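SusD homolog (Bacteroides ovatus, PDB 4F53) probably binds mucin O-glycans at the bacterial surface, as a SusD-family outer-membrane lipoprotein built on a TPR-like helical scaffold. Local coordinates at residues L368-E372 with N373-S377; A141-A144 with I145-P148; W251-F254 with M255-S259; N34-D37 with L38-P41. One frame throughout, in Å; residues are numbered along the deposited sequence.

How the interactions relate
All four contacts are local ones, each made where the chain bends or a helix finishes, and together they illustrate how a SusD-like fold whose regular structure is mostly helix handles its turns. Along the chain the order is interaction 4, 2, 3 and then 1. Interaction 4 closes helix 25-37, interaction 2 is a turn between helices 110-131 and 152-173, interaction 3 covers most of helix 250-257 and the residues just after it, and interaction 1 ends helix 358-372. Interactions 3 and 4 come closest, about 6 Å between nearest atoms, and both pack on helix 44-58; interactions 2 and 4 share helix 82-106. Interactions 1 and 2 lie on opposite sides of the chain's centre, their own centres about 44 Å apart.

Interaction 1: L368-E372 with N373-S377; sequences LSFEE and NGITS
The i+5 bond from Ile375 N to Phe370 O, at 2.8 Å, and the i+3 bond from Gly374 N to Glu371 O close the C-terminal turn of helix 358-372. Phe370 O also accepts from Asn373 N, and its two donors arrive from opposite faces of the carbonyl plane. Asn373 folds its amide back over the helix end: chi1 of -72° sets CG opposite the carbonyl carbon, and ND2 donates to Ser369 O at 2.8 Å, from above the carbonyl plane. A water gathers the neighbouring polar ends, accepting from Ser369 OG and weakly from Asn373 ND2 and donating to Glu372 OE1; Ser369 OG is further tied to Arg278, and Glu372 OE1 to Ser338. With an alanine in place of Asn373, Ser369 O would probably keep just the weak bond from the backbone N, and the water would lose a contact. Beyond the turn, Ile375 lays its CG2 branch against Phe370 CD2 at 3.6 Å, the two side chains crossing at a slant. The side chain of Glu371 lies about 3 Å from a bound calcium ion. Positive phi makes Gly374 the C-prime residue, and the paired backbone bonds are those of a Schellman motif.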
ATOM      1  N   LEU A 368     -16.022   5.144   9.164  1.00 29.08           N
ATOM      2  CA  LEU A 368     -14.807   5.939   9.237  1.00 29.14           C
ATOM      3  C   LEU A 368     -14.345   6.364   7.834  1.00 33.75           C
ATOM      4  O   LEU A 368     -13.935   7.518   7.662  1.00 34.19           O
ATOM      5  CB  LEU A 368     -13.679   5.176   9.956  1.00 28.62           C
ATOM      6  CG  LEU A 368     -13.788   5.099  11.483  1.00 33.12           C
ATOM      7  CD1 LEU A 368     -12.859   4.024  12.034  1.00 32.06           C
ATOM      8  CD2 LEU A 368     -13.513   6.447  12.130  1.00 32.05           C
ATOM      9  N   SER A 369     -14.461   5.458   6.825  1.00 25.39           N
ATOM     10  CA  SER A 369     -14.044   5.770   5.469  1.00 23.76           C
ATOM     11  C   SER A 369     -14.951   6.851   4.853  1.00 29.80           C
ATOM     12  O   SER A 369     -14.444   7.783   4.191  1.00 30.57           O
ATOM     13  CB  SER A 369     -14.002   4.508   4.621  1.00 23.91           C
ATOM     14  OG  SER A 369     -13.665   4.803   3.277  1.00 28.77           O
ATOM     15  N   PHE A 370     -16.267   6.761   5.098  1.00 26.67           N
ATOM     16  CA  PHE A 370     -17.236   7.788   4.661  1.00 26.86           C
ATOM     17  C   PHE A 370     -16.846   9.173   5.256  1.00 32.96           C
ATOM     18  O   PHE A 370     -16.721  10.144   4.522  1.00 31.52           O
ATOM     19  CB  PHE A 370     -18.658   7.388   5.070  1.00 28.34           C
ATOM     20  CG  PHE A 370     -19.393   6.564   4.036  1.00 30.54           C
ATOM     21  CD1 PHE A 370     -18.800   5.434   3.466  1.00 31.79           C
ATOM     22  CD2 PHE A 370     -20.692   6.892   3.658  1.00 32.95           C
ATOM     23  CE1 PHE A 370     -19.490   4.659   2.535  1.00 33.35           C
ATOM     24  CE2 PHE A 370     -21.374   6.127   2.709  1.00 35.51           C
ATOM     25  CZ  PHE A 370     -20.779   5.002   2.173  1.00 33.29           C
ATOM     26  N   GLU A 371     -16.581   9.219   6.566  1.00 31.65           N
ATOM     27  CA  GLU A 371     -16.148  10.416   7.289  1.00 32.32           C
ATOM     28  C   GLU A 371     -14.819  10.949   6.733  1.00 37.36           C
ATOM     29  O   GLU A 371     -14.680  12.148   6.538  1.00 39.62           O
ATOM     30  CB  GLU A 371     -16.013  10.095   8.779  1.00 34.07           C
ATOM     31  CG  GLU A 371     -15.829  11.317   9.655  1.00 49.81           C
ATOM     32  CD  GLU A 371     -15.822  11.031  11.142  1.00 73.78           C
ATOM     33  OE1 GLU A 371     -16.122   9.879  11.546  1.00 49.22           O
ATOM     34  OE2 GLU A 371     -15.503  11.970  11.908  1.00 76.46           O
ATOM     35  N   GLU A 372     -13.851  10.068   6.465  1.00 33.62           N
ATOM     36  CA  GLU A 372     -12.545  10.450   5.901  1.00 32.92           C
ATOM     37  C   GLU A 372     -12.708  11.136   4.534  1.00 35.69           C
ATOM     38  O   GLU A 372     -11.865  11.927   4.135  1.00 34.48           O
ATOM     39  CB  GLU A 372     -11.664   9.189   5.707  1.00 33.78           C
ATOM     40  CG  GLU A 372     -11.043   8.628   6.978  1.00 36.89           C
ATOM     41  CD  GLU A 372     -10.552   7.189   6.957  1.00 38.13           C
ATOM     42  OE1 GLU A 372     -10.720   6.470   5.940  1.00 38.49           O
ATOM     43  OE2 GLU A 372      -9.999   6.774   7.995  1.00 32.13           O
ATOM     44  N   ASN A 373     -13.784  10.791   3.798  1.00 32.75           N
ATOM     45  CA  ASN A 373     -14.019  11.267   2.441  1.00 31.17           C
ATOM     46  C   ASN A 373     -15.111  12.314   2.380  1.00 36.87           C
ATOM     47  O   ASN A 373     -15.562  12.654   1.284  1.00 37.07           O
ATOM     48  CB  ASN A 373     -14.316  10.072   1.530  1.00 31.25           C
ATOM     49  CG  ASN A 373     -13.064   9.255   1.272  1.00 38.36           C
ATOM     50  OD1 ASN A 373     -12.127   9.703   0.620  1.00 27.44           O
ATOM     51  ND2 ASN A 373     -12.960   8.083   1.861  1.00 32.43           N
ATOM     52  N   GLY A 374     -15.465  12.870   3.550  1.00 34.89           N
ATOM     53  CA  GLY A 374     -16.440  13.944   3.696  1.00 35.98           C
ATOM     54  C   GLY A 374     -17.861  13.577   3.345  1.00 42.36           C
ATOM     55  O   GLY A 374     -18.648  14.468   3.048  1.00 44.62           O
ATOM     56  N   ILE A 375     -18.218  12.278   3.389  1.00 38.88           N
ATOM     57  CA  ILE A 375     -19.583  11.861   3.070  1.00 39.86           C
ATOM     58  C   ILE A 375     -20.411  11.902   4.354  1.00 46.32           C
ATOM     59  O   ILE A 375     -20.152  11.168   5.294  1.00 46.18           O
ATOM     60  CB  ILE A 375     -19.613  10.495   2.343  1.00 41.72           C
ATOM     61  CG1 ILE A 375     -18.755  10.577   1.077  1.00 40.89           C
ATOM     62  CG2 ILE A 375     -21.064  10.082   2.020  1.00 41.11           C
ATOM     63  CD1 ILE A 375     -18.366   9.366   0.613  1.00 52.72           C
ATOM     64  N   THR A 376     -21.406  12.775   4.377  1.00 46.60           N
ATOM     65  CA  THR A 376     -22.231  13.046   5.555  1.00 48.25           C
ATOM     66  C   THR A 376     -23.569  12.281   5.566  1.00 53.69           C
ATOM     67  O   THR A 376     -24.199  12.202   6.626  1.00 55.45           O
ATOM     68  CB  THR A 376     -22.453  14.553   5.675  1.00 57.22           C
ATOM     69  OG1 THR A 376     -22.917  15.052   4.410  1.00 58.95           O
ATOM     70  CG2 THR A 376     -21.171  15.296   6.093  1.00 53.24           C
ATOM     71  N   SER A 377     -23.984  11.688   4.428  1.00 49.16           N
ATOM     72  CA  SER A 377     -25.234  10.922   4.384  1.00 48.83           C
ATOM     73  C   SER A 377     -25.112   9.634   3.529  1.00 49.33           C
ATOM     74  O   SER A 377     -24.221   9.519   2.671  1.00 47.77           O
ATOM     75  CB  SER A 377     -26.384  11.796   3.879  1.00 52.33           C
ATOM     76  OG  SER A 377     -26.395  11.907   2.464  1.00 60.93           O
TER
HETATM   77  O   HOH W   1     -11.330   6.033   3.190  1.00 27.80           O

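Interaction 2: A141-A144 with I145-P148; sequences AANA and IKSP
Asn143 and Lys146 face each other across a tight reversal, their side chains meeting obliquely over a type I beta turn. The turn is closed by Lys146 N donating to Asn143 O at 2.9 Å. A chi1 of -177° swings the Asn143 amide out over the second half of the turn: ND2 rests 3.5 Å from Lys146 CB and also near Lys146 CD, while OD1 lies 3.5 Å from Ile145 CG2. These are contacts of the amide with aliphatic carbons. In Ile145, chi1 of -151° puts CG1 opposite the backbone N, which leaves CG2, the branch meeting Asn143 OD1, between that N and the carbonyl carbon. A water completes the Asn143 corner, donating to OD1 and accepting, weakly, from Ile145 N. Lys146 runs on extended from CG, so CB and CD pass the amide and the amine is carried away from the turn. Ser147 turns OG back toward the preceding residues (chi1 -50°), where it donates to Ala144 O at 2.7 Å, from above the carbonyl plane. Lys146 is in addition the centre of an inverse gamma turn, whose bond from Ser147 N to Ile145 O is weak. The turn sits in the connection between helices 110-131 and 152-173, where Ile145 packs on Phe89, Asn90 and Tyr93 of helix 82-106 and Ala144 on Tyr97 of that helix, while Ser147 O accepts from Asn488.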
ATOM      1  N   ALA A 141      27.092   2.297   8.175  1.00 76.40           N
ATOM      2  CA  ALA A 141      26.913   3.740   8.002  1.00 75.91           C
ATOM      3  C   ALA A 141      27.517   4.221   6.676  1.00 80.08           C
ATOM      4  O   ALA A 141      27.076   5.245   6.152  1.00 79.82           O
ATOM      5  CB  ALA A 141      27.528   4.491   9.170  1.00 78.15           C
ATOM      6  N   ALA A 142      28.482   3.454   6.116  1.00 77.16           N
ATOM      7  CA  ALA A 142      29.178   3.772   4.865  1.00 77.96           C
ATOM      8  C   ALA A 142      28.276   3.572   3.629  1.00 78.83           C
ATOM      9  O   ALA A 142      28.061   4.529   2.882  1.00 78.48           O
ATOM     10  CB  ALA A 142      30.442   2.928   4.740  1.00 80.94           C
ATOM     11  N   ASN A 143      27.775   2.337   3.405  1.00 72.22           N
ATOM     12  CA  ASN A 143      26.898   1.977   2.280  1.00 69.13           C
ATOM     13  C   ASN A 143      25.894   0.951   2.796  1.00 68.96           C
ATOM     14  O   ASN A 143      26.133  -0.263   2.711  1.00 69.73           O
ATOM     15  CB  ASN A 143      27.729   1.446   1.092  1.00 70.26           C
ATOM     16  CG  ASN A 143      26.964   1.095  -0.168  1.00 91.37           C
ATOM     17  OD1 ASN A 143      25.738   1.173  -0.242  1.00 80.49           O
ATOM     18  ND2 ASN A 143      27.686   0.693  -1.204  1.00 87.06           N
ATOM     19  N   ALA A 144      24.793   1.460   3.390  1.00 60.78           N
ATOM     20  CA  ALA A 144      23.716   0.714   4.047  1.00 57.80           C
ATOM     21  C   ALA A 144      23.291  -0.578   3.330  1.00 57.59           C
ATOM     22  O   ALA A 144      23.266  -1.614   3.975  1.00 57.30           O
ATOM     23  CB  ALA A 144      22.508   1.612   4.232  1.00 57.00           C
ATOM     24  N   ILE A 145      22.985  -0.524   2.020  1.00 53.05           N
ATOM     25  CA  ILE A 145      22.509  -1.660   1.208  1.00 51.88           C
ATOM     26  C   ILE A 145      23.608  -2.750   0.977  1.00 57.08           C
ATOM     27  O   ILE A 145      23.269  -3.914   0.713  1.00 54.87           O
ATOM     28  CB  ILE A 145      21.914  -1.151  -0.140  1.00 53.77           C
ATOM     29  CG1 ILE A 145      20.817  -2.102  -0.675  1.00 53.08           C
ATOM     30  CG2 ILE A 145      22.991  -0.812  -1.194  1.00 53.48           C
ATOM     31  CD1 ILE A 145      19.870  -1.459  -1.607  1.00 56.33           C
ATOM     32  N   LYS A 146      24.904  -2.354   1.065  1.00 55.51           N
ATOM     33  CA  LYS A 146      26.050  -3.237   0.869  1.00 57.46           C
ATOM     34  C   LYS A 146      26.382  -3.876   2.218  1.00 62.26           C
ATOM     35  O   LYS A 146      27.401  -3.569   2.859  1.00 64.76           O
ATOM     36  CB  LYS A 146      27.245  -2.474   0.254  1.00 61.10           C
ATOM     37  CG  LYS A 146      28.322  -3.381  -0.350  1.00 65.62           C
ATOM     38  CD  LYS A 146      29.552  -2.587  -0.716  1.00 79.97           C
ATOM     39  CE  LYS A 146      30.510  -3.336  -1.608  1.00 93.17           C
ATOM     40  NZ  LYS A 146      31.359  -2.398  -2.393  1.00100.34           N
ATOM     41  N   SER A 147      25.468  -4.753   2.657  1.00 55.23           N
ATOM     42  CA  SER A 147      25.520  -5.424   3.951  1.00 53.61           C
ATOM     43  C   SER A 147      24.849  -6.815   3.899  1.00 55.41           C
ATOM     44  O   SER A 147      24.055  -7.065   2.978  1.00 53.70           O
ATOM     45  CB  SER A 147      24.786  -4.557   4.984  1.00 53.90           C
ATOM     46  OG  SER A 147      25.211  -3.203   4.976  1.00 58.82           O
ATOM     47  N   PRO A 148      25.088  -7.707   4.909  1.00 51.39           N
ATOM     48  CA  PRO A 148      24.333  -8.984   4.958  1.00 49.49           C
ATOM     49  C   PRO A 148      22.819  -8.743   5.134  1.00 51.75           C
ATOM     50  O   PRO A 148      22.404  -7.754   5.756  1.00 51.37           O
ATOM     51  CB  PRO A 148      24.927  -9.703   6.177  1.00 51.47           C
ATOM     52  CG  PRO A 148      26.263  -9.018   6.414  1.00 57.70           C
ATOM     53  CD  PRO A 148      26.031  -7.599   6.046  1.00 52.88           C
TER
HETATM   54  O   HOH W   2      23.031   2.477   0.417  1.00 52.28           O

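Interaction 3: W251-F254 with M255-S259; sequences WQRF and MVLWS
Met255, Arg253 and Phe254 bury the most surface here, the last two against a shared partner, Trp258. Met255, a selenomethionine, runs beside Trp251 in the same direction, its CE 4.1 Å from Trp251 CZ3, and packs further on Val62 and Ile263; its backbone N donates to Trp251 O at 2.9 Å. Arg253 places its CB squarely over the six-membered ring of Trp258, 3.7 Å from the ring centroid and only 6° off the normal, a CH-pi contact made by the methylene and not by the charge. Trp258 is also tied through its backbone, since its N donates to Arg253 O at 2.7 Å within the carbonyl plane. Arg253 then bends at chi2 (-60°), which brings CD against Leu257 CD2 at 3.7 Å and lets NH1 donate to Gln252 OE1 at 2.7 Å, close to the guanidinium plane. Phe254 lies alongside the indole, presenting CD1 to Trp258 CZ3 at 3.8 Å with the two ring planes oblique to each other. The bonds from Leu257 N to Gln252 O and from Trp258 N to Arg253 O each join residues five apart in the chain, giving the helix a wider pi-type turn. Losing the indole to an alanine here would probably leave the Arg253 methylenes and the Phe254 edge without their aromatic cover. Backbone bonds thus set the turn, and the side chains add mainly carbon contacts, while the arginine's charged end is directed to Gln252 OE1 and, weakly, to Glu44.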
ATOM      1  N   TRP A 251       0.431  12.657  -7.128  1.00 30.36           N
ATOM      2  CA  TRP A 251      -0.693  12.072  -7.874  1.00 30.96           C
ATOM      3  C   TRP A 251      -1.312  13.053  -8.852  1.00 33.57           C
ATOM      4  O   TRP A 251      -1.836  12.620  -9.878  1.00 33.29           O
ATOM      5  CB  TRP A 251      -1.767  11.551  -6.939  1.00 29.33           C
ATOM      6  CG  TRP A 251      -1.305  10.335  -6.195  1.00 29.97           C
ATOM      7  CD1 TRP A 251      -0.808  10.281  -4.922  1.00 32.44           C
ATOM      8  CD2 TRP A 251      -1.241   8.998  -6.710  1.00 29.60           C
ATOM      9  NE1 TRP A 251      -0.453   8.989  -4.605  1.00 31.13           N
ATOM     10  CE2 TRP A 251      -0.699   8.178  -5.689  1.00 33.03           C
ATOM     11  CE3 TRP A 251      -1.576   8.411  -7.947  1.00 30.21           C
ATOM     12  CZ2 TRP A 251      -0.543   6.785  -5.848  1.00 31.43           C
ATOM     13  CZ3 TRP A 251      -1.361   7.041  -8.121  1.00 30.85           C
ATOM     14  CH2 TRP A 251      -0.876   6.245  -7.077  1.00 30.94           C
ATOM     15  N   GLN A 252      -1.240  14.370  -8.552  1.00 29.45           N
ATOM     16  CA  GLN A 252      -1.728  15.415  -9.455  1.00 29.59           C
ATOM     17  C   GLN A 252      -0.918  15.375 -10.763  1.00 33.85           C
ATOM     18  O   GLN A 252      -1.464  15.598 -11.831  1.00 35.36           O
ATOM     19  CB  GLN A 252      -1.672  16.800  -8.797  1.00 30.55           C
ATOM     20  CG  GLN A 252      -2.276  17.908  -9.683  1.00 24.41           C
ATOM     21  CD  GLN A 252      -1.255  18.547 -10.625  1.00 37.63           C
ATOM     22  OE1 GLN A 252      -0.024  18.406 -10.502  1.00 33.23           O
ATOM     23  NE2 GLN A 252      -1.733  19.241 -11.607  1.00 32.60           N
ATOM     24  N   ARG A 253       0.360  15.044 -10.678  1.00 32.56           N
ATOM     25  CA  ARG A 253       1.225  14.887 -11.842  1.00 33.30           C
ATOM     26  C   ARG A 253       0.856  13.620 -12.609  1.00 35.72           C
ATOM     27  O   ARG A 253       0.558  13.690 -13.803  1.00 37.79           O
ATOM     28  CB  ARG A 253       2.721  14.824 -11.416  1.00 33.28           C
ATOM     29  CG  ARG A 253       3.268  16.064 -10.731  1.00 37.40           C
ATOM     30  CD  ARG A 253       3.168  17.290 -11.604  1.00 42.68           C
ATOM     31  NE  ARG A 253       4.035  18.355 -11.108  1.00 53.68           N
ATOM     32  CZ  ARG A 253       3.611  19.502 -10.590  1.00 58.55           C
ATOM     33  NH1 ARG A 253       2.313  19.753 -10.491  1.00 42.31           N
ATOM     34  NH2 ARG A 253       4.482  20.410 -10.179  1.00 38.74           N
ATOM     35  N   PHE A 254       0.849  12.473 -11.921  1.00 31.38           N
ATOM     36  CA  PHE A 254       0.610  11.157 -12.549  1.00 30.70           C
ATOM     37  C   PHE A 254      -0.723  11.085 -13.232  1.00 35.29           C
ATOM     38  O   PHE A 254      -0.796  10.613 -14.365  1.00 35.30           O
ATOM     39  CB  PHE A 254       0.720   9.987 -11.560  1.00 29.98           C
ATOM     40  CG  PHE A 254       1.879  10.039 -10.592  1.00 30.26           C
ATOM     41  CD1 PHE A 254       3.093  10.618 -10.962  1.00 32.12           C
ATOM     42  CD2 PHE A 254       1.761   9.489  -9.317  1.00 29.34           C
ATOM     43  CE1 PHE A 254       4.143  10.718 -10.046  1.00 33.57           C
ATOM     44  CE2 PHE A 254       2.825   9.549  -8.418  1.00 32.42           C
ATOM     45  CZ  PHE A 254       4.006  10.170  -8.787  1.00 32.10           C
HETATM   46  N   MSE A 255      -1.762  11.578 -12.555  1.00 29.68           N
HETATM   47  CA  MSE A 255      -3.111  11.494 -13.073  1.00 28.51           C
HETATM   48  C   MSE A 255      -3.512  12.697 -13.945  1.00 36.92           C
HETATM   49  O   MSE A 255      -3.851  12.529 -15.119  1.00 37.73           O
HETATM   50  CB  MSE A 255      -4.094  11.343 -11.881  1.00 28.60           C
HETATM   51  CG  MSE A 255      -3.876  10.047 -11.062  1.00 32.00           C
HETATM   52 SE   MSE A 255      -4.941   8.595 -11.831  0.75 37.64          SE
HETATM   53  CE  MSE A 255      -4.691   7.209 -10.526  1.00 32.31           C
ATOM     54  N   VAL A 256      -3.521  13.897 -13.364  1.00 35.06           N
ATOM     55  CA  VAL A 256      -4.073  15.070 -14.030  1.00 35.29           C
ATOM     56  C   VAL A 256      -3.111  15.696 -15.051  1.00 40.25           C
ATOM     57  O   VAL A 256      -3.478  15.786 -16.225  1.00 40.50           O
ATOM     58  CB  VAL A 256      -4.601  16.122 -13.006  1.00 37.95           C
ATOM     59  CG1 VAL A 256      -5.275  17.278 -13.725  1.00 37.86           C
ATOM     60  CG2 VAL A 256      -5.571  15.485 -12.012  1.00 36.55           C
ATOM     61  N   LEU A 257      -1.923  16.134 -14.626  1.00 36.56           N
ATOM     62  CA  LEU A 257      -0.998  16.813 -15.528  1.00 36.48           C
ATOM     63  C   LEU A 257      -0.414  15.909 -16.630  1.00 39.37           C
ATOM     64  O   LEU A 257      -0.489  16.279 -17.801  1.00 38.57           O
ATOM     65  CB  LEU A 257       0.148  17.472 -14.742  1.00 36.61           C
ATOM     66  CG  LEU A 257       0.907  18.589 -15.469  1.00 41.78           C
ATOM     67  CD1 LEU A 257       0.023  19.798 -15.663  1.00 42.63           C
ATOM     68  CD2 LEU A 257       2.137  18.999 -14.687  1.00 42.72           C
ATOM     69  N   TRP A 258       0.208  14.775 -16.271  1.00 36.73           N
ATOM     70  CA  TRP A 258       0.876  13.934 -17.275  1.00 35.95           C
ATOM     71  C   TRP A 258      -0.030  12.904 -17.912  1.00 36.85           C
ATOM     72  O   TRP A 258       0.280  12.453 -19.012  1.00 35.78           O
ATOM     73  CB  TRP A 258       2.081  13.218 -16.674  1.00 34.58           C
ATOM     74  CG  TRP A 258       3.060  14.106 -15.965  1.00 35.81           C
ATOM     75  CD1 TRP A 258       3.307  15.427 -16.208  1.00 39.19           C
ATOM     76  CD2 TRP A 258       4.021  13.691 -14.990  1.00 35.48           C
ATOM     77  NE1 TRP A 258       4.301  15.884 -15.375  1.00 38.39           N
ATOM     78  CE2 TRP A 258       4.771  14.835 -14.628  1.00 39.72           C
ATOM     79  CE3 TRP A 258       4.294  12.472 -14.354  1.00 35.69           C
ATOM     80  CZ2 TRP A 258       5.793  14.786 -13.674  1.00 38.57           C
ATOM     81  CZ3 TRP A 258       5.294  12.431 -13.401  1.00 37.24           C
ATOM     82  CH2 TRP A 258       6.034  13.577 -13.072  1.00 38.09           C
ATOM     83  N   SER A 259      -1.115  12.490 -17.222  1.00 33.21           N
ATOM     84  CA  SER A 259      -2.053  11.462 -17.691  1.00 32.49           C
ATOM     85  C   SER A 259      -1.317  10.121 -17.961  1.00 35.21           C
ATOM     86  O   SER A 259      -1.691   9.367 -18.859  1.00 36.38           O
ATOM     87  CB  SER A 259      -2.842  11.937 -18.916  1.00 36.26           C
ATOM     88  OG  SER A 259      -3.709  13.002 -18.570  1.00 46.99           O
TER

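Interaction 4: N34-D37 with L38-P41; sequences NLQD and LMMP
Asp37 O meets Met40 N at 3.3 Å, with the donor above the carbonyl plane, and this bond closes a type I beta turn from Asp37 to Met40. The same oxygen receives a CA-H...O contact from Pro41 CA at 3.4 Å, so the carbonyl has a second, softer partner from the residue that follows the turn. With chi1 at 173°, CG of Asp37 lies opposite the backbone N, which turns the carboxylate toward Pro41 and a bridging water: the water lies 2.7 Å from Asp37 OD1 and 2.6 Å from Met40 O, linking the side chain to the turn's far end. Ahead of it, the helix lets go gradually. Leu38 N makes two weak bonds, to Asn34 O and to Leu35 O, and Met39 N a weak one to Gln36 O. Leu38 lays CG 3.6 Å from Asn34 O, covering the carbonyl with its apolar branch. Met39, a selenomethionine bent at chi3, curls back so that CE lies 4.1 Å from Gln36 CG. This is the end of helix 25-37 passing through a beta turn into the connection to helix 44-58, in a TPR-like array of helices. The next shell fixes these groups: Asp37 OD1 also accepts from Glu42 N, and Gln36 is gripped by Asp183 and by Arg184 N. Leu38 is covered by Phe96 and Val123 of helices 82-106 and 110-131 and by Phe46 of helix 44-58, Met39 by Trp193 and Phe196 of helix 190-207, and Met39 O accepts from Arg126.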
ATOM      1  N   ASN A  34      12.680  14.648   6.601  1.00 36.53           N
ATOM      2  CA  ASN A  34      12.988  13.846   5.421  0.50 36.33           C
ATOM      3  C   ASN A  34      12.646  12.350   5.717  1.00 39.87           C
ATOM      4  O   ASN A  34      12.106  11.656   4.860  1.00 41.38           O
ATOM      5  CB  ASN A  34      14.473  14.052   5.002  0.50 36.73           C
ATOM      6  CG  ASN A  34      14.948  15.499   4.789  0.50 54.66           C
ATOM      7  OD1 ASN A  34      14.170  16.462   4.653  0.50 39.17           O
ATOM      8  ND2 ASN A  34      16.269  15.691   4.739  0.50 51.12           N
ATOM      9  N   LEU A  35      12.956  11.880   6.935  1.00 35.98           N
ATOM     10  CA  LEU A  35      12.676  10.497   7.338  1.00 34.72           C
ATOM     11  C   LEU A  35      11.180  10.262   7.357  1.00 40.23           C
ATOM     12  O   LEU A  35      10.713   9.232   6.854  1.00 39.68           O
ATOM     13  CB  LEU A  35      13.304  10.158   8.702  1.00 34.93           C
ATOM     14  CG  LEU A  35      14.864  10.283   8.830  1.00 39.65           C
ATOM     15  CD1 LEU A  35      15.317   9.801  10.181  1.00 39.64           C
ATOM     16  CD2 LEU A  35      15.623   9.501   7.727  1.00 36.90           C
ATOM     17  N   GLN A  36      10.416  11.248   7.872  1.00 37.74           N
ATOM     18  CA  GLN A  36       8.947  11.161   7.933  1.00 36.31           C
ATOM     19  C   GLN A  36       8.337  11.046   6.523  1.00 40.10           C
ATOM     20  O   GLN A  36       7.411  10.267   6.297  1.00 39.05           O
ATOM     21  CB  GLN A  36       8.388  12.385   8.656  1.00 36.78           C
ATOM     22  CG  GLN A  36       6.909  12.308   8.902  1.00 30.29           C
ATOM     23  CD  GLN A  36       6.366  13.551   9.526  1.00 38.48           C
ATOM     24  OE1 GLN A  36       6.251  14.606   8.891  1.00 36.24           O
ATOM     25  NE2 GLN A  36       6.011  13.449  10.790  1.00 33.70           N
ATOM     26  N   ASP A  37       8.876  11.816   5.583  1.00 37.37           N
ATOM     27  CA  ASP A  37       8.382  11.865   4.219  1.00 35.98           C
ATOM     28  C   ASP A  37       8.450  10.507   3.499  1.00 36.18           C
ATOM     29  O   ASP A  37       7.546  10.184   2.729  1.00 36.10           O
ATOM     30  CB  ASP A  37       9.193  12.914   3.441  1.00 38.85           C
ATOM     31  CG  ASP A  37       8.903  12.945   1.946  1.00 47.18           C
ATOM     32  OD1 ASP A  37       7.716  12.973   1.573  1.00 45.17           O
ATOM     33  OD2 ASP A  37       9.858  12.866   1.161  1.00 56.91           O
ATOM     34  N   LEU A  38       9.505   9.727   3.743  1.00 30.80           N
ATOM     35  CA  LEU A  38       9.777   8.473   3.029  1.00 29.70           C
ATOM     36  C   LEU A  38       8.797   7.335   3.348  1.00 33.41           C
ATOM     37  O   LEU A  38       8.826   6.310   2.643  1.00 33.60           O
ATOM     38  CB  LEU A  38      11.248   8.026   3.218  1.00 30.21           C
ATOM     39  CG  LEU A  38      12.240   8.979   2.513  1.00 34.00           C
ATOM     40  CD1 LEU A  38      13.654   8.833   3.067  1.00 34.46           C
ATOM     41  CD2 LEU A  38      12.172   8.848   0.969  1.00 32.45           C
HETATM   42  N   MSE A  39       7.878   7.523   4.324  1.00 26.85           N
HETATM   43  CA  MSE A  39       6.846   6.496   4.586  1.00 25.74           C
HETATM   44  C   MSE A  39       5.881   6.363   3.392  1.00 31.67           C
HETATM   45  O   MSE A  39       5.338   5.292   3.131  1.00 30.70           O
HETATM   46  CB  MSE A  39       6.041   6.844   5.857  1.00 26.38           C
HETATM   47  CG  MSE A  39       6.931   6.911   7.112  1.00 32.20           C
HETATM   48 SE   MSE A  39       5.855   6.822   8.730  0.75 36.99          SE
HETATM   49  CE  MSE A  39       5.197   8.554   8.723  1.00 33.37           C
HETATM   50  N   MSE A  40       5.648   7.488   2.701  1.00 29.23           N
HETATM   51  CA  MSE A  40       4.747   7.635   1.544  1.00 27.37           C
HETATM   52  C   MSE A  40       5.338   8.804   0.742  1.00 33.89           C
HETATM   53  O   MSE A  40       4.890   9.949   0.886  1.00 33.22           O
HETATM   54  CB  MSE A  40       3.317   7.901   2.058  1.00 27.92           C
HETATM   55  CG  MSE A  40       2.248   7.650   1.008  1.00 32.35           C
HETATM   56 SE   MSE A  40       2.095   5.755   0.522  0.75 36.92          SE
HETATM   57  CE  MSE A  40       1.542   5.107   2.281  1.00 32.44           C
ATOM     58  N   PRO A  41       6.451   8.544   0.004  1.00 33.58           N
ATOM     59  CA  PRO A  41       7.242   9.652  -0.570  1.00 32.90           C
ATOM     60  C   PRO A  41       6.512  10.608  -1.499  1.00 35.28           C
ATOM     61  O   PRO A  41       5.707  10.218  -2.324  1.00 33.36           O
ATOM     62  CB  PRO A  41       8.389   8.956  -1.299  1.00 35.44           C
ATOM     63  CG  PRO A  41       8.032   7.494  -1.319  1.00 40.35           C
ATOM     64  CD  PRO A  41       7.144   7.243  -0.167  1.00 35.53           C
TER
HETATM   65  O   HOH W   3       5.238  12.114   2.261  1.00 36.33           O